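Local coordinates for purine nucleoside phosphorylase (Thermus thermophilus, PDB 1ODK), which is a hexameric nucleoside phosphorylase that probably uses phosphate to split purine nucleosides into the free base and a pentose 1-phosphate, at residues D130-R135 / G193-A198; R135-R140 / L229-E234; E142-P147 / V225-E230. All blocks are in the same frame, centred on the assembly; numbering follows the deposited sequence.

In the fold
Three contacts follow helix 131-144 from its first turn to its last, and all are partly buried. Contact 1 sets the start of the helix on strand 195-205, joined by one backbone hydrogen bond, beside its N-cap; Val-133, Thr-196 and Gly-197 are buried, Arg-195 exposed. Contacts 2 and 3 both hold helix 131-144 against helix 214-233: contact 2 through buried Ala-136, Leu-137 and Ala-231 with exposed Glu-234 in a charged pair, contact 3 through buried Val-227 and the more open Leu-144, Tyr-146 and Glu-226, with a tyrosine-glutamate bond just past the helix end. Contact 2 touches both of the others, Leu-137 reaching Gly-197 on one side and Ala-228 on the other, whereas contacts 1 and 3 do not meet.

Contact 1 (D130-R135 / G193-A198); sequences DPEVFR and GVRTGA
Arg-195 crosses the N-terminal turn of helix 131-144 obliquely, and its side chain can be followed outward atom by atom. Its CB meets two residues of the turn, lying 3.6 Å from Val-133 CG2 and close to Asp-130 CG. The next carbon, Arg-195 CG, rests 3.5 Å from Asp-130 CG, and CD passes beside Asp-130 OD2. With the chain extended from CG to NE, the guanidinium runs on past the carboxylate: Arg-195 NE is 4.0 Å from Asp-130 OD2, which stands well out of the guanidinium plane, so the charges attract at most loosely. Glu-132 CG lies over the rim of one guanidinium face.

The carboxylate is otherwise engaged. Asp-130 is the N-cap: CG is anti to the backbone N (chi1 168°), and OD2 takes the Val-133 N-H on its anti lone pair at 3.1 Å. The backbone of the same residue ties helix to strand, Asp-130 N donating to Thr-196 O at 2.8 Å with an N-H...O angle of 158°. Val-133 CB packs on that carbonyl oxygen, and its CG1 settles 3.7 Å from the CA of Gly-197, where there is no side chain to intervene.

Strand 195-205 also bonds through its backbone to strand 84-93, whose Val-86 touches Val-133, while Thr-196, whose CB points away from the helix, packs on Leu-185 and Phe-186 of helix 182-192.

Contact 2 (R135-R140 / L229-E234); sequences RALWRR and LEAVLE
Two helices that lean on the same strand of the central sheet cross here, the middle of helix 131-144 against the C-terminal end of helix 214-233. The short segments run at 132° to each other and come within 8.4 Å axis to axis, with alanine on both sides. Ala-136 CB and Ala-231 CB stand 4.1 Å apart, and Ala-136 CB also packs on Glu-234 CB. On the side of the sheet Leu-137, whose CB is directed away, brings its CD2 branch round to press on Ala-231 CB at 3.4 Å, tighter than usual for two carbons.

Toward the outside, Arg-140 lies over the other helix. Its CG packs near Ala-231 N and its CD on Glu-230 CB, 3.8 Å away; bends at chi2 (-54°) and chi3 (96°) then turn the guanidinium toward Glu-234. The resulting salt bridge, Arg-140 NE to Glu-234 OE2 at 3.1 Å, is one of charges alone: the oxygen sits over one guanidinium face, offset toward its rim near NE, and no N-H is aimed at it. A water links the same arginine to a second acid, accepting from Arg-140 NH1 at 2.6 Å and donating to Glu-230 OE2 at 2.9 Å. Glu-230 OE1 is hydrogen-bonded to Tyr-53 OH and forms a salt bridge with Lys-54 NZ.

Inward, Leu-137 and Val-232 rest on Val-86 of strand 84-93. Arg-135 forms a salt bridge with Glu-142 and a cation-pi contact with Trp-138, both of the second subunit. Helices packed on a central mixed sheet characterise the alpha/beta fold of the phosphorylase superfamily.

Contact 3 (E142-P147 / V225-E230); sequences EALGYP and VEVALE
One hydrogen bond joins the two segments. The phenol of Tyr-146 donates from OH to Glu-226 OE2 at 2.8 Å, reaching the syn lone pair, the one on the side of the other oxygen. The acceptor lies in the plane of the tyrosine ring, at its edge, and the ring and carboxylate planes are turned 57° apart. Glu-226 gets there fully stretched, CG anti to the backbone N (chi1 -179°) and the chain extended beyond. Arg-222, one turn earlier on the same helix, completes a triangle: its NH1 forms a salt bridge with Glu-226 OE2 and its NH2 a hydrogen bond with Tyr-146 OH. Such company would be expected to keep the glutamate ionised.

Apolar packing lies beside it. Leu-144 CD1 presses on Val-227 CG2 at 3.5 Å, a tight approach, as the two side chains lie alongside one another, pointing opposite ways. The same methyl, Leu-144 CD1, touches Glu-226 CG at 3.8 Å, while CD2 lies against the carboxylate oxygen OE1. Tyr-146 adds a looser edge contact, CD2 to Val-227 CG2 at 4.4 Å.

The chain turns here. Gly-145 leaves the helix with positive phi (78°), its N held by a weak bond to Glu-142 O, and Leu-144 O lies over the centre of the Tyr-146 ring. Beyond Pro-147 the chain enters strand 148-150. The arrangement is thus a helix end made by a glycine with positive phi, closing helix 131-144 before a strand, with Leu-144 and Tyr-146, on either side of that glycine in sequence, both meeting helix 214-233.

Contact 1 (D130-R135 / G193-A198)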
# COMPACT_ATOMS: atom_id res chain seq x y z
N ASP B 130 -25.85 -0.41 11.63
CA ASP B 130 -26.14 -0.27 13.05
C ASP B 130 -26.71 -1.64 13.42
O ASP B 130 -27.52 -2.19 12.67
CB ASP B 130 -27.20 0.81 13.28
CG ASP B 130 -27.73 0.78 14.69
OD1 ASP B 130 -26.98 1.16 15.61
OD2 ASP B 130 -28.89 0.37 14.87
N PRO B 131 -26.32 -2.20 14.57
CA PRO B 131 -26.88 -3.52 14.88
C PRO B 131 -28.40 -3.61 14.97
O PRO B 131 -29.00 -4.56 14.45
CB PRO B 131 -26.17 -3.92 16.18
CG PRO B 131 -25.68 -2.62 16.76
CD PRO B 131 -25.29 -1.81 15.55
N GLU B 132 -29.04 -2.63 15.60
CA GLU B 132 -30.50 -2.64 15.73
C GLU B 132 -31.20 -2.56 14.37
O GLU B 132 -32.15 -3.30 14.11
CB GLU B 132 -30.97 -1.49 16.62
CG GLU B 132 -30.59 -1.63 18.10
CD GLU B 132 -31.21 -2.85 18.76
OE1 GLU B 132 -32.16 -3.43 18.19
OE2 GLU B 132 -30.76 -3.22 19.87
N VAL B 133 -30.73 -1.66 13.51
CA VAL B 133 -31.32 -1.51 12.18
C VAL B 133 -31.17 -2.81 11.41
O VAL B 133 -32.11 -3.28 10.77
CB VAL B 133 -30.63 -0.38 11.39
CG1 VAL B 133 -31.17 -0.33 9.96
CG2 VAL B 133 -30.86 0.96 12.08
N PHE B 134 -29.97 -3.39 11.48
CA PHE B 134 -29.67 -4.65 10.81
C PHE B 134 -30.66 -5.72 11.27
O PHE B 134 -31.26 -6.42 10.46
CB PHE B 134 -28.24 -5.07 11.14
CG PHE B 134 -27.89 -6.45 10.69
CD1 PHE B 134 -27.81 -6.75 9.33
CD2 PHE B 134 -27.62 -7.46 11.62
CE1 PHE B 134 -27.48 -8.03 8.91
CE2 PHE B 134 -27.29 -8.74 11.20
CZ PHE B 134 -27.22 -9.03 9.84
N ARG B 135 -30.82 -5.82 12.59
CA ARG B 135 -31.73 -6.79 13.19
C ARG B 135 -33.17 -6.60 12.71
O ARG B 135 -33.86 -7.56 12.39
CB ARG B 135 -31.67 -6.65 14.71
CG ARG B 135 -32.38 -7.74 15.48
CD ARG B 135 -32.32 -7.43 16.96
NE ARG B 135 -32.28 -8.64 17.77
CZ ARG B 135 -32.17 -8.64 19.09
NH1 ARG B 135 -32.09 -7.49 19.76
NH2 ARG B 135 -32.12 -9.79 19.75
N GLY B 193 -22.44 8.97 14.50
CA GLY B 193 -23.33 8.51 15.55
C GLY B 193 -24.79 8.37 15.17
O GLY B 193 -25.67 8.73 15.95
N VAL B 194 -25.06 7.86 13.98
CA VAL B 194 -26.44 7.65 13.55
C VAL B 194 -26.61 6.17 13.18
O VAL B 194 -25.62 5.46 13.00
CB VAL B 194 -26.83 8.55 12.34
CG1 VAL B 194 -26.93 10.00 12.80
CG2 VAL B 194 -25.81 8.43 11.22
N ARG B 195 -27.85 5.72 13.08
CA ARG B 195 -28.13 4.33 12.77
C ARG B 195 -28.38 4.11 11.30
O ARG B 195 -29.28 4.72 10.72
CB ARG B 195 -29.33 3.86 13.58
CG ARG B 195 -29.13 4.00 15.08
CD ARG B 195 -30.34 3.53 15.87
NE ARG B 195 -30.01 3.37 17.28
CZ ARG B 195 -30.84 2.87 18.20
NH1 ARG B 195 -32.06 2.49 17.84
NH2 ARG B 195 -30.45 2.76 19.46
N THR B 196 -27.59 3.22 10.69
CA THR B 196 -27.72 2.93 9.27
C THR B 196 -27.97 1.46 8.98
O THR B 196 -27.82 0.60 9.84
CB THR B 196 -26.45 3.36 8.50
OG1 THR B 196 -25.33 2.59 8.94
CG2 THR B 196 -26.15 4.84 8.75
N GLY B 197 -28.35 1.19 7.74
CA GLY B 197 -28.61 -0.17 7.32
C GLY B 197 -28.76 -0.18 5.81
O GLY B 197 -28.85 0.88 5.18
N ALA B 198 -28.76 -1.37 5.23
CA ALA B 198 -28.91 -1.49 3.79
C ALA B 198 -29.55 -2.80 3.39
O ALA B 198 -29.21 -3.87 3.91
CB ALA B 198 -27.54 -1.35 3.10

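Contact 2 (R135-R140 / L229-E234)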
# COMPACT_ATOMS: atom_id res chain seq x y z
N ARG B 135 -30.82 -5.82 12.59
CA ARG B 135 -31.73 -6.79 13.19
C ARG B 135 -33.17 -6.60 12.71
O ARG B 135 -33.86 -7.56 12.39
CB ARG B 135 -31.67 -6.65 14.71
CG ARG B 135 -32.38 -7.74 15.48
CD ARG B 135 -32.32 -7.43 16.96
NE ARG B 135 -32.28 -8.64 17.77
CZ ARG B 135 -32.17 -8.64 19.09
NH1 ARG B 135 -32.09 -7.49 19.76
NH2 ARG B 135 -32.12 -9.79 19.75
N ALA B 136 -33.61 -5.35 12.67
CA ALA B 136 -34.97 -5.03 12.23
C ALA B 136 -35.20 -5.37 10.77
O ALA B 136 -36.27 -5.87 10.41
CB ALA B 136 -35.26 -3.55 12.48
N LEU B 137 -34.22 -5.09 9.92
CA LEU B 137 -34.35 -5.40 8.49
C LEU B 137 -34.45 -6.91 8.30
O LEU B 137 -35.26 -7.40 7.50
CB LEU B 137 -33.15 -4.85 7.71
CG LEU B 137 -33.07 -3.33 7.53
CD1 LEU B 137 -31.69 -2.94 6.97
CD2 LEU B 137 -34.19 -2.88 6.59
N TRP B 138 -33.63 -7.66 9.03
CA TRP B 138 -33.63 -9.12 8.94
C TRP B 138 -34.99 -9.66 9.41
O TRP B 138 -35.61 -10.48 8.75
CB TRP B 138 -32.51 -9.68 9.81
CG TRP B 138 -32.20 -11.14 9.60
CD1 TRP B 138 -32.95 -12.04 8.89
CD2 TRP B 138 -31.08 -11.86 10.12
NE1 TRP B 138 -32.36 -13.29 8.95
CE2 TRP B 138 -31.21 -13.20 9.70
CE3 TRP B 138 -29.98 -11.50 10.92
CZ2 TRP B 138 -30.28 -14.19 10.04
CZ3 TRP B 138 -29.05 -12.49 11.26
CH2 TRP B 138 -29.21 -13.82 10.82
N ARG B 139 -35.44 -9.18 10.57
CA ARG B 139 -36.71 -9.61 11.13
C ARG B 139 -37.90 -9.32 10.21
O ARG B 139 -38.80 -10.16 10.07
CB ARG B 139 -36.95 -8.94 12.49
CG ARG B 139 -36.16 -9.58 13.61
CD ARG B 139 -36.31 -8.80 14.90
NE ARG B 139 -35.62 -9.47 16.00
CZ ARG B 139 -35.46 -8.94 17.21
NH1 ARG B 139 -35.95 -7.73 17.48
NH2 ARG B 139 -34.82 -9.62 18.16
N ARG B 140 -37.91 -8.14 9.60
CA ARG B 140 -39.01 -7.79 8.71
C ARG B 140 -38.96 -8.63 7.43
O ARG B 140 -40.00 -9.03 6.91
CB ARG B 140 -38.96 -6.30 8.37
CG ARG B 140 -39.28 -5.36 9.53
CD ARG B 140 -40.63 -5.70 10.18
NE ARG B 140 -40.47 -6.57 11.35
CZ ARG B 140 -41.39 -7.41 11.80
NH1 ARG B 140 -42.56 -7.53 11.17
NH2 ARG B 140 -41.15 -8.15 12.88
N LEU B 229 -39.29 0.17 5.02
CA LEU B 229 -40.24 1.06 5.69
C LEU B 229 -40.68 0.45 7.01
O LEU B 229 -40.71 1.13 8.04
CB LEU B 229 -41.45 1.32 4.78
CG LEU B 229 -41.18 2.24 3.59
CD1 LEU B 229 -42.33 2.17 2.60
CD2 LEU B 229 -40.98 3.67 4.08
N GLU B 230 -41.03 -0.83 6.98
CA GLU B 230 -41.45 -1.53 8.18
C GLU B 230 -40.33 -1.54 9.22
O GLU B 230 -40.58 -1.37 10.42
CB GLU B 230 -41.85 -2.96 7.83
CG GLU B 230 -43.14 -3.05 7.04
CD GLU B 230 -44.32 -2.54 7.85
OE1 GLU B 230 -45.00 -1.60 7.39
OE2 GLU B 230 -44.56 -3.08 8.95
N ALA B 231 -39.11 -1.73 8.75
CA ALA B 231 -37.95 -1.77 9.63
C ALA B 231 -37.64 -0.45 10.34
O ALA B 231 -37.37 -0.44 11.54
CB ALA B 231 -36.71 -2.23 8.83
N VAL B 232 -37.67 0.67 9.61
CA VAL B 232 -37.36 1.95 10.23
C VAL B 232 -38.35 2.35 11.31
O VAL B 232 -38.03 3.15 12.19
CB VAL B 232 -37.24 3.11 9.20
CG1 VAL B 232 -36.07 2.85 8.27
CG2 VAL B 232 -38.53 3.26 8.42
N LEU B 233 -39.56 1.80 11.24
CA LEU B 233 -40.57 2.10 12.24
C LEU B 233 -40.28 1.30 13.51
O LEU B 233 -40.73 1.66 14.59
CB LEU B 233 -41.97 1.77 11.71
CG LEU B 233 -42.77 2.95 11.13
CD1 LEU B 233 -41.97 3.68 10.07
CD2 LEU B 233 -44.09 2.43 10.57
N GLU B 234 -39.50 0.23 13.36
CA GLU B 234 -39.14 -0.65 14.47
C GLU B 234 -38.02 -0.06 15.32
O GLU B 234 -37.74 -0.55 16.42
CB GLU B 234 -38.68 -2.01 13.94
CG GLU B 234 -39.72 -2.74 13.12
CD GLU B 234 -40.75 -3.43 13.98
OE1 GLU B 234 -41.35 -2.77 14.85
OE2 GLU B 234 -40.97 -4.64 13.77
O HOH W 1 -43.71 -5.77 9.65

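Contact 3 (E142-P147 / V225-E230)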
# COMPACT_ATOMS: atom_id res chain seq x y z
N GLU B 142 -37.86 -11.64 7.16
CA GLU B 142 -38.34 -12.97 7.53
C GLU B 142 -39.85 -13.00 7.62
O GLU B 142 -40.50 -13.90 7.10
CB GLU B 142 -37.76 -13.39 8.89
CG GLU B 142 -36.39 -14.02 8.82
CD GLU B 142 -35.89 -14.45 10.19
OE1 GLU B 142 -34.96 -15.27 10.25
OE2 GLU B 142 -36.43 -13.95 11.20
N ALA B 143 -40.41 -12.00 8.30
CA ALA B 143 -41.85 -11.91 8.49
C ALA B 143 -42.62 -11.80 7.17
O ALA B 143 -43.63 -12.48 6.99
CB ALA B 143 -42.17 -10.72 9.38
N LEU B 144 -42.16 -10.95 6.27
CA LEU B 144 -42.85 -10.77 4.99
C LEU B 144 -42.72 -11.99 4.08
O LEU B 144 -43.53 -12.18 3.17
CB LEU B 144 -42.33 -9.51 4.27
CG LEU B 144 -42.74 -8.19 4.94
CD1 LEU B 144 -42.08 -7.02 4.23
CD2 LEU B 144 -44.26 -8.04 4.92
N GLY B 145 -41.71 -12.82 4.34
CA GLY B 145 -41.52 -14.04 3.57
C GLY B 145 -40.91 -13.97 2.18
O GLY B 145 -40.89 -14.97 1.47
N TYR B 146 -40.39 -12.81 1.77
CA TYR B 146 -39.79 -12.70 0.45
C TYR B 146 -38.41 -13.36 0.44
O TYR B 146 -37.66 -13.23 1.41
CB TYR B 146 -39.64 -11.22 0.04
CG TYR B 146 -40.93 -10.44 0.04
CD1 TYR B 146 -42.04 -10.88 -0.68
CD2 TYR B 146 -41.04 -9.23 0.74
CE1 TYR B 146 -43.22 -10.15 -0.70
CE2 TYR B 146 -42.21 -8.49 0.73
CZ TYR B 146 -43.31 -8.96 0.01
OH TYR B 146 -44.48 -8.23 -0.01
N PRO B 147 -38.07 -14.07 -0.64
CA PRO B 147 -36.76 -14.73 -0.72
C PRO B 147 -35.64 -13.73 -0.45
O PRO B 147 -35.60 -12.66 -1.07
CB PRO B 147 -36.74 -15.25 -2.16
CG PRO B 147 -38.17 -15.59 -2.40
CD PRO B 147 -38.89 -14.39 -1.82
N VAL B 225 -38.41 -2.13 -0.47
CA VAL B 225 -38.90 -0.89 0.13
C VAL B 225 -39.88 -1.16 1.28
O VAL B 225 -39.82 -0.51 2.32
CB VAL B 225 -39.59 0.00 -0.93
CG1 VAL B 225 -40.22 1.23 -0.27
CG2 VAL B 225 -38.56 0.44 -1.98
N GLU B 226 -40.77 -2.13 1.08
CA GLU B 226 -41.73 -2.48 2.12
C GLU B 226 -40.98 -2.95 3.36
O GLU B 226 -41.33 -2.59 4.49
CB GLU B 226 -42.66 -3.60 1.62
CG GLU B 226 -43.72 -4.01 2.63
CD GLU B 226 -44.61 -5.13 2.13
OE1 GLU B 226 -45.59 -5.47 2.82
OE2 GLU B 226 -44.33 -5.69 1.04
N VAL B 227 -39.95 -3.77 3.16
CA VAL B 227 -39.16 -4.26 4.29
C VAL B 227 -38.49 -3.10 5.00
O VAL B 227 -38.53 -3.00 6.23
CB VAL B 227 -38.08 -5.27 3.83
CG1 VAL B 227 -37.12 -5.56 4.97
CG2 VAL B 227 -38.73 -6.57 3.37
N ALA B 228 -37.88 -2.20 4.23
CA ALA B 228 -37.19 -1.06 4.81
C ALA B 228 -38.12 -0.13 5.59
O ALA B 228 -37.79 0.31 6.68
CB ALA B 228 -36.46 -0.28 3.71
N LEU B 229 -39.29 0.17 5.02
CA LEU B 229 -40.24 1.06 5.69
C LEU B 229 -40.68 0.45 7.01
O LEU B 229 -40.71 1.13 8.04
CB LEU B 229 -41.45 1.32 4.78
CG LEU B 229 -41.18 2.24 3.59
CD1 LEU B 229 -42.33 2.17 2.60
CD2 LEU B 229 -40.98 3.67 4.08
N GLU B 230 -41.03 -0.83 6.98
CA GLU B 230 -41.45 -1.53 8.18
C GLU B 230 -40.33 -1.54 9.22
O GLU B 230 -40.58 -1.37 10.42
CB GLU B 230 -41.85 -2.96 7.83
CG GLU B 230 -43.14 -3.05 7.04
CD GLU B 230 -44.32 -2.54 7.85
OE1 GLU B 230 -45.00 -1.60 7.39
OE2 GLU B 230 -44.56 -3.08 8.95